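Local coordinates for protein lombricine kinase (Urechis caupo, PDB 3JPZ) that catalyses the reversible transfer of a phosphoryl group between ATP and the guanidino compound lombricine, as a member of the phosphagen kinase family, at residues N5-N10 with E28-L33; N172-I175 with F179-Q182; Y258-N261 with G265-C268. All coordinates share one frame; numbering follows the deposited sequence.

Interaction 1: residues N5-N10 with E28-L33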
ATOM      1  N   ASN A   5      -4.335  19.302  15.356  1.00 28.65           N
ATOM      2  CA  ASN A   5      -3.913  18.004  14.849  1.00 25.07           C
ATOM      3  C   ASN A   5      -3.313  17.169  15.969  1.00 22.05           C
ATOM      4  O   ASN A   5      -2.159  16.749  15.906  1.00 22.81           O
ATOM      5  CB  ASN A   5      -2.902  18.181  13.721  1.00 32.35           C
ATOM      6  CG  ASN A   5      -2.823  16.968  12.830  1.00 28.21           C
ATOM      7  OD1 ASN A   5      -3.680  16.089  12.896  1.00 28.56           O
ATOM      8  ND2 ASN A   5      -1.797  16.910  11.991  1.00 33.39           N
ATOM      9  N   ASP A   6      -4.123  16.928  16.990  1.00 20.20           N
ATOM     10  CA  ASP A   6      -3.651  16.359  18.238  1.00 23.16           C
ATOM     11  C   ASP A   6      -4.167  14.928  18.419  1.00 36.36           C
ATOM     12  O   ASP A   6      -4.790  14.361  17.523  1.00 21.27           O
ATOM     13  CB  ASP A   6      -4.095  17.248  19.401  1.00 26.45           C
ATOM     14  CG  ASP A   6      -5.604  17.327  19.528  1.00 32.72           C
ATOM     15  OD1 ASP A   6      -6.304  16.770  18.661  1.00 26.46           O
ATOM     16  OD2 ASP A   6      -6.094  17.944  20.496  1.00 34.52           O
ATOM     17  N   ALA A   7      -3.903  14.341  19.580  1.00 19.69           N
ATOM     18  CA  ALA A   7      -4.287  12.958  19.819  1.00 20.16           C
ATOM     19  C   ALA A   7      -5.789  12.738  19.623  1.00 21.24           C
ATOM     20  O   ALA A   7      -6.203  11.715  19.085  1.00 22.49           O
ATOM     21  CB  ALA A   7      -3.857  12.529  21.222  1.00 24.95           C
ATOM     22  N   LYS A   8      -6.602  13.698  20.051  1.00 27.11           N
ATOM     23  CA  LYS A   8      -8.057  13.579  19.936  1.00 30.56           C
ATOM     24  C   LYS A   8      -8.485  13.496  18.476  1.00 28.65           C
ATOM     25  O   LYS A   8      -9.289  12.641  18.091  1.00 18.11           O
ATOM     26  CB  LYS A   8      -8.740  14.779  20.597  1.00 36.01           C
ATOM     27  CG  LYS A   8     -10.258  14.671  20.692  1.00 34.86           C
ATOM     28  CD  LYS A   8     -10.869  15.959  21.236  1.00 45.55           C
ATOM     29  CE  LYS A   8     -12.393  15.926  21.216  1.00 57.51           C
ATOM     30  NZ  LYS A   8     -12.990  17.128  21.876  1.00 66.21           N
ATOM     31  N   ALA A   9      -7.942  14.397  17.668  1.00 21.04           N
ATOM     32  CA  ALA A   9      -8.276  14.466  16.256  1.00 13.98           C
ATOM     33  C   ALA A   9      -7.835  13.194  15.527  1.00 15.90           C
ATOM     34  O   ALA A   9      -8.387  12.834  14.482  1.00 21.15           O
ATOM     35  CB  ALA A   9      -7.612  15.689  15.628  1.00 14.72           C
ATOM     36  N   ASN A  10      -6.847  12.509  16.091  1.00 19.14           N
ATOM     37  CA  ASN A  10      -6.137  11.464  15.370  1.00 17.03           C
ATOM     38  C   ASN A  10      -6.414  10.046  15.833  1.00 12.58           C
ATOM     39  O   ASN A  10      -5.968   9.092  15.205  1.00 13.39           O
ATOM     40  CB  ASN A  10      -4.640  11.729  15.451  1.00 13.97           C
ATOM     41  CG  ASN A  10      -4.191  12.768  14.444  1.00 16.83           C
ATOM     42  OD1 ASN A  10      -4.233  12.535  13.239  1.00 18.82           O
ATOM     43  ND2 ASN A  10      -3.749  13.916  14.934  1.00 22.01           N
ATOM     44  N   GLU A  28      -6.005   7.100  26.066  1.00 22.17           N
ATOM     45  CA  GLU A  28      -5.090   7.639  27.059  1.00 26.53           C
ATOM     46  C   GLU A  28      -3.658   7.246  26.724  1.00 28.36           C
ATOM     47  O   GLU A  28      -2.756   8.082  26.713  1.00 22.60           O
ATOM     48  CB  GLU A  28      -5.485   7.127  28.441  1.00 26.56           C
ATOM     49  CG  GLU A  28      -6.811   7.696  28.957  1.00 40.11           C
ATOM     50  CD  GLU A  28      -8.032   7.154  28.221  1.00 55.14           C
ATOM     51  OE1 GLU A  28      -8.015   5.981  27.783  1.00 38.03           O
ATOM     52  OE2 GLU A  28      -9.021   7.906  28.088  1.00 70.70           O
ATOM     53  N   MET A  29      -3.456   5.963  26.453  1.00 27.13           N
ATOM     54  CA  MET A  29      -2.179   5.485  25.953  1.00 36.02           C
ATOM     55  C   MET A  29      -1.837   6.228  24.667  1.00 31.89           C
ATOM     56  O   MET A  29      -0.726   6.729  24.505  1.00 23.18           O
ATOM     57  CB  MET A  29      -2.251   3.985  25.684  1.00 23.02           C
ATOM     58  CG  MET A  29      -1.005   3.409  25.043  1.00 25.41           C
ATOM     59  SD  MET A  29      -1.138   1.640  24.779  1.00 18.68           S
ATOM     60  CE  MET A  29      -1.549   1.079  26.425  1.00 23.59           C
ATOM     61  N   TYR A  30      -2.804   6.302  23.759  1.00 20.71           N
ATOM     62  CA  TYR A  30      -2.607   6.992  22.491  1.00 17.93           C
ATOM     63  C   TYR A  30      -2.103   8.404  22.728  1.00 21.27           C
ATOM     64  O   TYR A  30      -1.184   8.862  22.056  1.00 21.53           O
ATOM     65  CB  TYR A  30      -3.904   7.039  21.688  1.00 19.24           C
ATOM     66  CG  TYR A  30      -3.719   7.588  20.297  1.00 18.70           C
ATOM     67  CD1 TYR A  30      -3.033   6.860  19.331  1.00 17.49           C
ATOM     68  CD2 TYR A  30      -4.230   8.831  19.941  1.00 16.79           C
ATOM     69  CE1 TYR A  30      -2.862   7.353  18.057  1.00 18.62           C
ATOM     70  CE2 TYR A  30      -4.055   9.337  18.658  1.00 13.26           C
ATOM     71  CZ  TYR A  30      -3.375   8.594  17.726  1.00 12.95           C
ATOM     72  OH  TYR A  30      -3.191   9.084  16.455  1.00 14.50           O
ATOM     73  N   GLN A  31      -2.701   9.082  23.699  1.00 18.37           N
ATOM     74  CA  GLN A  31      -2.369  10.467  23.994  1.00 17.41           C
ATOM     75  C   GLN A  31      -0.943  10.564  24.527  1.00 20.79           C
ATOM     76  O   GLN A  31      -0.192  11.467  24.165  1.00 22.62           O
ATOM     77  CB  GLN A  31      -3.364  11.024  25.014  1.00 29.53           C
ATOM     78  CG  GLN A  31      -3.395  12.540  25.127  1.00 34.79           C
ATOM     79  CD  GLN A  31      -4.508  13.019  26.044  1.00 50.62           C
ATOM     80  OE1 GLN A  31      -4.760  12.426  27.093  1.00 48.45           O
ATOM     81  NE2 GLN A  31      -5.181  14.093  25.650  1.00 56.67           N
ATOM     82  N   ARG A  32      -0.575   9.621  25.382  1.00 22.18           N
ATOM     83  CA  ARG A  32       0.767   9.581  25.945  1.00 23.96           C
ATOM     84  C   ARG A  32       1.812   9.420  24.858  1.00 32.72           C
ATOM     85  O   ARG A  32       2.873  10.041  24.905  1.00 24.09           O
ATOM     86  CB  ARG A  32       0.897   8.413  26.915  1.00 23.38           C
ATOM     87  CG  ARG A  32       0.268   8.647  28.267  1.00 24.59           C
ATOM     88  CD  ARG A  32       0.739   7.607  29.276  1.00 23.25           C
ATOM     89  NE  ARG A  32       0.103   6.313  29.055  1.00 21.90           N
ATOM     90  CZ  ARG A  32      -1.116   5.992  29.472  1.00 30.23           C
ATOM     91  NH1 ARG A  32      -1.844   6.869  30.143  1.00 31.53           N
ATOM     92  NH2 ARG A  32      -1.608   4.786  29.223  1.00 35.22           N
ATOM     93  N   LEU A  33       1.498   8.575  23.881  1.00 26.65           N
ATOM     94  CA  LEU A  33       2.452   8.187  22.851  1.00 27.81           C
ATOM     95  C   LEU A  33       2.422   9.142  21.673  1.00 24.31           C
ATOM     96  O   LEU A  33       3.371   9.208  20.890  1.00 27.04           O
ATOM     97  CB  LEU A  33       2.147   6.759  22.389  1.00 14.57           C
ATOM     98  CG  LEU A  33       2.159   5.795  23.569  1.00 14.52           C
ATOM     99  CD1 LEU A  33       1.628   4.415  23.189  1.00 27.46           C
ATOM    100  CD2 LEU A  33       3.568   5.702  24.111  1.00 20.00           C
TER
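The ring of Tyr30 meets Ala7 with its edge: the carbonyl O of Ala7 lies near the ring plane, 3.2 Å from CE2 of Tyr30. The CB of Ala7 adds an apolar contact at the same rim, 3.9 Å from Tyr30 CD2. At the phenol end, Asn10 O approaches obliquely, 3.0 Å from Tyr30 OH, and the CB of Asn10 presses close to the same oxygen. The hydroxyl has its hydrogen bond with Asp45 OD1, while the rings of Phe11 and Phe34 also meet the tyrosine, Phe11 in an edge-to-face pair. Tyr30 reaches across because its CG stands anti to its own backbone N (chi1 -173°). One residue on, the extended chain of Gln31 runs past Ala7, its CG 3.9 Å from Ala7 CB, so the methyl sits between the tyrosine and the glutamine.

This is helix-to-helix packing in the small N-terminal domain of a phosphagen kinase. The short helix 7-10 leans on helix 27-33, whose far side packs through Met29 and Leu33 on helix 73-83. Asp6 is the N-cap of the short helix: its OD1 takes the N-H of Ala9 at 3.0 Å, met nearly along the C-O axis.

The amide of Asn10 folds back over this turn. Its ND2 gives one hydrogen to Asn5 OD1 at 3.0 Å and the other to Asp6 O at 2.8 Å. Both acceptors are met from above their carbonyl planes, and both lie somewhat tilted from the amide plane of Asn10, which two bonds hold in rotation. Its OD1 accepts from the backbone N of Gly136 of the second subunit, and Asn5 OD1 bonds Thr134 OG1 of that same neighbouring chain.

Interaction 2: residues N172-I175 with F179-Q182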
ATOM      1  N   ASN A 172      13.800 -18.441 -12.527  1.00 50.19           N
ATOM      2  CA  ASN A 172      13.216 -19.740 -12.822  1.00 59.96           C
ATOM      3  C   ASN A 172      13.864 -20.827 -11.977  1.00 46.88           C
ATOM      4  O   ASN A 172      13.181 -21.713 -11.465  1.00 42.82           O
ATOM      5  CB  ASN A 172      13.366 -20.068 -14.308  1.00 68.28           C
ATOM      6  CG  ASN A 172      12.306 -19.396 -15.162  1.00 78.78           C
ATOM      7  OD1 ASN A 172      11.139 -19.323 -14.774  1.00 78.80           O
ATOM      8  ND2 ASN A 172      12.706 -18.909 -16.331  1.00 82.61           N
ATOM      9  N   GLN A 173      15.182 -20.753 -11.829  1.00 33.99           N
ATOM     10  CA  GLN A 173      15.908 -21.719 -11.011  1.00 44.03           C
ATOM     11  C   GLN A 173      15.532 -21.577  -9.547  1.00 37.80           C
ATOM     12  O   GLN A 173      15.370 -22.567  -8.835  1.00 33.04           O
ATOM     13  CB  GLN A 173      17.418 -21.525 -11.150  1.00 34.80           C
ATOM     14  CG  GLN A 173      18.224 -22.493 -10.300  1.00 40.42           C
ATOM     15  CD  GLN A 173      18.087 -23.927 -10.775  1.00 52.06           C
ATOM     16  OE1 GLN A 173      18.498 -24.268 -11.886  1.00 47.49           O
ATOM     17  NE2 GLN A 173      17.510 -24.778  -9.933  1.00 51.93           N
ATOM     18  N   LEU A 174      15.416 -20.332  -9.097  1.00 49.33           N
ATOM     19  CA  LEU A 174      15.132 -20.058  -7.700  1.00 39.86           C
ATOM     20  C   LEU A 174      13.742 -20.547  -7.336  1.00 28.90           C
ATOM     21  O   LEU A 174      13.512 -20.970  -6.218  1.00 26.62           O
ATOM     22  CB  LEU A 174      15.295 -18.567  -7.400  1.00 41.10           C
ATOM     23  CG  LEU A 174      16.762 -18.116  -7.379  1.00 30.67           C
ATOM     24  CD1 LEU A 174      16.901 -16.598  -7.379  1.00 27.51           C
ATOM     25  CD2 LEU A 174      17.470 -18.722  -6.179  1.00 25.74           C
ATOM     26  N   ILE A 175      12.821 -20.515  -8.290  1.00 22.31           N
ATOM     27  CA  ILE A 175      11.490 -21.059  -8.058  1.00 15.62           C
ATOM     28  C   ILE A 175      11.563 -22.564  -7.850  1.00 15.74           C
ATOM     29  O   ILE A 175      10.846 -23.120  -7.022  1.00 21.23           O
ATOM     30  CB  ILE A 175      10.534 -20.745  -9.228  1.00 42.58           C
ATOM     31  CG1 ILE A 175       9.965 -19.333  -9.074  1.00 45.49           C
ATOM     32  CG2 ILE A 175       9.398 -21.757  -9.276  1.00 46.36           C
ATOM     33  CD1 ILE A 175       8.800 -19.035  -9.990  1.00 42.17           C
ATOM     34  N   PHE A 179      13.336 -21.064  -3.494  1.00 25.63           N
ATOM     35  CA  PHE A 179      14.150 -20.043  -2.837  1.00 20.06           C
ATOM     36  C   PHE A 179      13.678 -18.623  -3.134  1.00 22.96           C
ATOM     37  O   PHE A 179      14.264 -17.657  -2.652  1.00 32.46           O
ATOM     38  CB  PHE A 179      15.600 -20.131  -3.322  1.00 14.97           C
ATOM     39  CG  PHE A 179      16.391 -21.248  -2.715  1.00 24.92           C
ATOM     40  CD1 PHE A 179      15.872 -22.029  -1.699  1.00 29.26           C
ATOM     41  CD2 PHE A 179      17.683 -21.490  -3.146  1.00 24.48           C
ATOM     42  CE1 PHE A 179      16.622 -23.050  -1.144  1.00 33.46           C
ATOM     43  CE2 PHE A 179      18.437 -22.505  -2.592  1.00 29.81           C
ATOM     44  CZ  PHE A 179      17.908 -23.283  -1.592  1.00 28.97           C
ATOM     45  N   LEU A 180      12.648 -18.482  -3.954  1.00 16.34           N
ATOM     46  CA  LEU A 180      12.241 -17.157  -4.388  1.00 25.25           C
ATOM     47  C   LEU A 180      11.234 -16.534  -3.442  1.00 19.87           C
ATOM     48  O   LEU A 180      10.375 -17.221  -2.893  1.00 24.40           O
ATOM     49  CB  LEU A 180      11.627 -17.213  -5.786  1.00 29.37           C
ATOM     50  CG  LEU A 180      11.379 -15.840  -6.407  1.00 31.02           C
ATOM     51  CD1 LEU A 180      12.660 -15.305  -7.028  1.00 32.83           C
ATOM     52  CD2 LEU A 180      10.259 -15.901  -7.435  1.00 30.74           C
ATOM     53  N   PHE A 181      11.349 -15.224  -3.258  1.00 27.71           N
ATOM     54  CA  PHE A 181      10.293 -14.452  -2.617  1.00 25.21           C
ATOM     55  C   PHE A 181       9.802 -13.364  -3.569  1.00 26.26           C
ATOM     56  O   PHE A 181      10.554 -12.869  -4.414  1.00 31.74           O
ATOM     57  CB  PHE A 181      10.749 -13.865  -1.277  1.00 21.91           C
ATOM     58  CG  PHE A 181      11.866 -12.849  -1.383  1.00 15.74           C
ATOM     59  CD1 PHE A 181      11.581 -11.506  -1.513  1.00 18.25           C
ATOM     60  CD2 PHE A 181      13.192 -13.242  -1.312  1.00 12.98           C
ATOM     61  CE1 PHE A 181      12.602 -10.565  -1.590  1.00 15.52           C
ATOM     62  CE2 PHE A 181      14.216 -12.310  -1.378  1.00 13.43           C
ATOM     63  CZ  PHE A 181      13.921 -10.971  -1.522  1.00 13.65           C
ATOM     64  N   GLN A 182       8.530 -13.012  -3.424  1.00 34.26           N
ATOM     65  CA  GLN A 182       7.853 -12.082  -4.317  1.00 42.15           C
ATOM     66  C   GLN A 182       7.549 -10.808  -3.544  1.00 34.57           C
ATOM     67  O   GLN A 182       7.667 -10.781  -2.324  1.00 21.52           O
ATOM     68  CB  GLN A 182       6.534 -12.690  -4.796  1.00 52.39           C
ATOM     69  CG  GLN A 182       6.631 -14.111  -5.329  1.00 60.54           C
ATOM     70  CD  GLN A 182       6.843 -14.153  -6.827  1.00 62.01           C
ATOM     71  OE1 GLN A 182       7.794 -13.569  -7.348  1.00 57.07           O
ATOM     72  NE2 GLN A 182       5.956 -14.847  -7.530  1.00 63.00           N
TER
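Leu174 and Phe179 both carry CG beside the backbone N, anti to the carbonyl carbon (chi1 -73° and -77°), and their side chains cross at about a right angle. CD2 of Leu174 comes down on Phe179 CB at 3.7 Å and then lies at the edge of the phenyl ring, near its plane, 4.1 Å from CD2 of Phe179. In Leu180 the torsion differs: CG is anti to the backbone N, which lets the isopropyl group swing back toward the helix.

The contact belongs to the C-terminal end of helix 168-176 in the catalytic domain, where the chain turns back and runs out along the large antiparallel sheet. The strand beneath is 203-207: Leu174 and Leu180 both touch Ile204, and the ring of Phe179 meets that of His206. Phe179 O accepts a hydrogen bond from Trp215 NE1, which pins the outgoing chain to the sheet. His178, predicted to bind ATP, directly precedes Phe179.

On the more exposed side, Ile175 uses its CG1 branch to touch CD2 of Leu180 at 3.8 Å. The backbone locks the turn with a bond spanning five residues: the N-H of Phe179 bonds the carbonyl O of Leu174, with Phe179 N 2.7 Å from Leu174 O and an N-H...O angle of 161°.

Interaction 3: residues Y258-N261 with G265-C268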
ATOM      1  N   TYR A 258      23.651  -7.802  14.975  1.00 25.24           N
ATOM      2  CA  TYR A 258      22.225  -8.092  15.005  1.00 24.92           C
ATOM      3  C   TYR A 258      21.557  -7.260  16.095  1.00 17.34           C
ATOM      4  O   TYR A 258      22.131  -7.044  17.157  1.00 22.28           O
ATOM      5  CB  TYR A 258      21.967  -9.580  15.283  1.00 17.07           C
ATOM      6  CG  TYR A 258      22.536 -10.541  14.260  1.00 17.21           C
ATOM      7  CD1 TYR A 258      22.596 -10.208  12.916  1.00 16.86           C
ATOM      8  CD2 TYR A 258      22.973 -11.804  14.642  1.00 18.04           C
ATOM      9  CE1 TYR A 258      23.106 -11.090  11.984  1.00 17.48           C
ATOM     10  CE2 TYR A 258      23.478 -12.698  13.719  1.00 17.74           C
ATOM     11  CZ  TYR A 258      23.540 -12.337  12.392  1.00 17.73           C
ATOM     12  OH  TYR A 258      24.037 -13.226  11.473  1.00 17.64           O
ATOM     13  N   MET A 259      20.337  -6.798  15.838  1.00 20.86           N
ATOM     14  CA  MET A 259      19.534  -6.179  16.878  1.00 19.47           C
ATOM     15  C   MET A 259      19.129  -7.240  17.880  1.00 17.61           C
ATOM     16  O   MET A 259      18.499  -8.236  17.522  1.00 17.10           O
ATOM     17  CB  MET A 259      18.262  -5.573  16.292  1.00 30.96           C
ATOM     18  CG  MET A 259      18.488  -4.410  15.359  1.00 32.04           C
ATOM     19  SD  MET A 259      16.916  -3.944  14.617  1.00 22.92           S
ATOM     20  CE  MET A 259      17.480  -2.880  13.297  1.00 31.21           C
ATOM     21  N   TRP A 260      19.467  -7.013  19.141  1.00 27.60           N
ATOM     22  CA  TRP A 260      19.189  -7.981  20.191  1.00 23.22           C
ATOM     23  C   TRP A 260      19.244  -7.298  21.540  1.00 37.46           C
ATOM     24  O   TRP A 260      20.187  -6.563  21.834  1.00 24.21           O
ATOM     25  CB  TRP A 260      20.227  -9.104  20.155  1.00 26.56           C
ATOM     26  CG  TRP A 260      20.081 -10.104  21.265  1.00 30.81           C
ATOM     27  CD1 TRP A 260      19.352 -11.261  21.237  1.00 17.31           C
ATOM     28  CD2 TRP A 260      20.684 -10.041  22.567  1.00 30.37           C
ATOM     29  NE1 TRP A 260      19.466 -11.918  22.438  1.00 16.93           N
ATOM     30  CE2 TRP A 260      20.272 -11.190  23.272  1.00 30.82           C
ATOM     31  CE3 TRP A 260      21.523  -9.123  23.206  1.00 32.04           C
ATOM     32  CZ2 TRP A 260      20.675 -11.447  24.584  1.00 33.78           C
ATOM     33  CZ3 TRP A 260      21.924  -9.382  24.510  1.00 32.13           C
ATOM     34  CH2 TRP A 260      21.501 -10.534  25.182  1.00 37.16           C
ATOM     35  N   ASN A 261      18.237  -7.528  22.369  1.00 22.54           N
ATOM     36  CA  ASN A 261      18.340  -7.088  23.748  1.00 31.38           C
ATOM     37  C   ASN A 261      17.948  -8.208  24.697  1.00 31.77           C
ATOM     38  O   ASN A 261      17.316  -9.191  24.295  1.00 22.91           O
ATOM     39  CB  ASN A 261      17.557  -5.785  23.999  1.00 34.86           C
ATOM     40  CG  ASN A 261      16.056  -5.988  24.029  1.00 32.09           C
ATOM     41  OD1 ASN A 261      15.562  -6.930  24.629  1.00 26.90           O
ATOM     42  ND2 ASN A 261      15.322  -5.081  23.399  1.00 36.72           N
ATOM     43  N   GLY A 265      15.163 -10.680  23.302  1.00 33.82           N
ATOM     44  CA  GLY A 265      15.999 -11.454  22.410  1.00 34.21           C
ATOM     45  C   GLY A 265      16.168 -10.713  21.104  1.00 31.78           C
ATOM     46  O   GLY A 265      16.388  -9.502  21.090  1.00 20.98           O
ATOM     47  N   TYR A 266      16.052 -11.432  19.998  1.00 14.43           N
ATOM     48  CA  TYR A 266      16.269 -10.820  18.700  1.00 26.53           C
ATOM     49  C   TYR A 266      15.083  -9.970  18.300  1.00 25.75           C
ATOM     50  O   TYR A 266      13.929 -10.408  18.348  1.00 21.05           O
ATOM     51  CB  TYR A 266      16.601 -11.873  17.641  1.00 14.10           C
ATOM     52  CG  TYR A 266      17.972 -12.450  17.875  1.00 28.37           C
ATOM     53  CD1 TYR A 266      19.106 -11.659  17.729  1.00 18.24           C
ATOM     54  CD2 TYR A 266      18.135 -13.764  18.293  1.00 25.91           C
ATOM     55  CE1 TYR A 266      20.362 -12.166  17.967  1.00 16.18           C
ATOM     56  CE2 TYR A 266      19.388 -14.282  18.530  1.00 15.12           C
ATOM     57  CZ  TYR A 266      20.502 -13.475  18.366  1.00 16.04           C
ATOM     58  OH  TYR A 266      21.758 -13.981  18.598  1.00 19.31           O
ATOM     59  N   LEU A 267      15.387  -8.739  17.919  1.00 18.30           N
ATOM     60  CA  LEU A 267      14.363  -7.774  17.590  1.00 17.07           C
ATOM     61  C   LEU A 267      14.024  -7.852  16.116  1.00 13.36           C
ATOM     62  O   LEU A 267      14.900  -7.956  15.264  1.00 35.56           O
ATOM     63  CB  LEU A 267      14.833  -6.370  17.963  1.00 20.56           C
ATOM     64  CG  LEU A 267      14.971  -6.115  19.466  1.00 33.41           C
ATOM     65  CD1 LEU A 267      15.914  -4.950  19.724  1.00 46.71           C
ATOM     66  CD2 LEU A 267      13.611  -5.863  20.108  1.00 40.08           C
ATOM     67  N   CYS A 268      12.729  -7.809  15.834  1.00 23.55           N
ATOM     68  CA  CYS A 268      12.223  -7.792  14.475  1.00 22.85           C
ATOM     69  C   CYS A 268      11.076  -6.791  14.451  1.00 20.92           C
ATOM     70  O   CYS A 268      10.652  -6.323  15.495  1.00 24.15           O
ATOM     71  CB  CYS A 268      11.732  -9.180  14.099  1.00 29.84           C
ATOM     72  SG  CYS A 268      10.569  -9.823  15.311  1.00 28.33           S
TER
HETATM   73  O   HOH W   1      17.511  -9.131  15.323  1.00 19.11           O
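Trp260 and Tyr266 form an edge-to-face aromatic pair on one side of a small two-stranded antiparallel beta hairpin. The CD1 corner of the indole sits 3.5 Å above the Tyr266 ring, over its centre. The five-membered ring of Trp260 and the phenol ring of Tyr266 have centroids 4.6 Å apart, with planes at 58°. With CG of Trp260 anti to the backbone N (chi1 176°), the indole also runs along the backbone of Gly265. Trp260 and Tyr266 are the non-hydrogen-bonded pair of the hairpin.

Behind them, CB of Met259 packs on CB of Leu267 at 3.9 Å. Asn261 lays its ND2 against the methyls of Leu267, crossing that side chain at about a right angle, while its OD1 accepts from Leu264 N in the three-residue connection.

Backbone bonds set this register. Asn261 and Gly265 are the hydrogen-bonded pair, with Asn261 N giving to Gly265 O at 3.0 Å; the return bond from Gly265 N to Asn261 O, at 2.8 Å, is weak because it is bent. Further out, the N-H of Leu267 reaches Met259 O at 3.2 Å, almost straight at 169°.

Outside the pair, Arg122 makes a cation-pi contact with Tyr266, and Tyr258 OH bonds Leu244 O of helix 233-252. Beside the bond between Leu267 and Met259, one water donates to both segments, lying 2.6 Å from Met259 O and 2.9 Å from Leu267 O.

In the fold
No two of these contacts touch or share an element. Interaction 1 is far from the others, its centre about 44 Å from that of interaction 2 and 29 Å from that of interaction 3; it is mostly buried, yet peripheral in the chain, and the second subunit supplies partners for some of its polar groups. Interactions 2 and 3 are partly buried, local returns of the chain within the C-terminal catalytic domain, their centres about 28 Å apart. The chemistry follows the place: interaction 1 has no hydrogen bond across it, interaction 2 combines one backbone bond with aliphatic packing over the large sheet, and interaction 3, nearest the chain centre, relies on hairpin bonds, an aromatic pair and a bridging water.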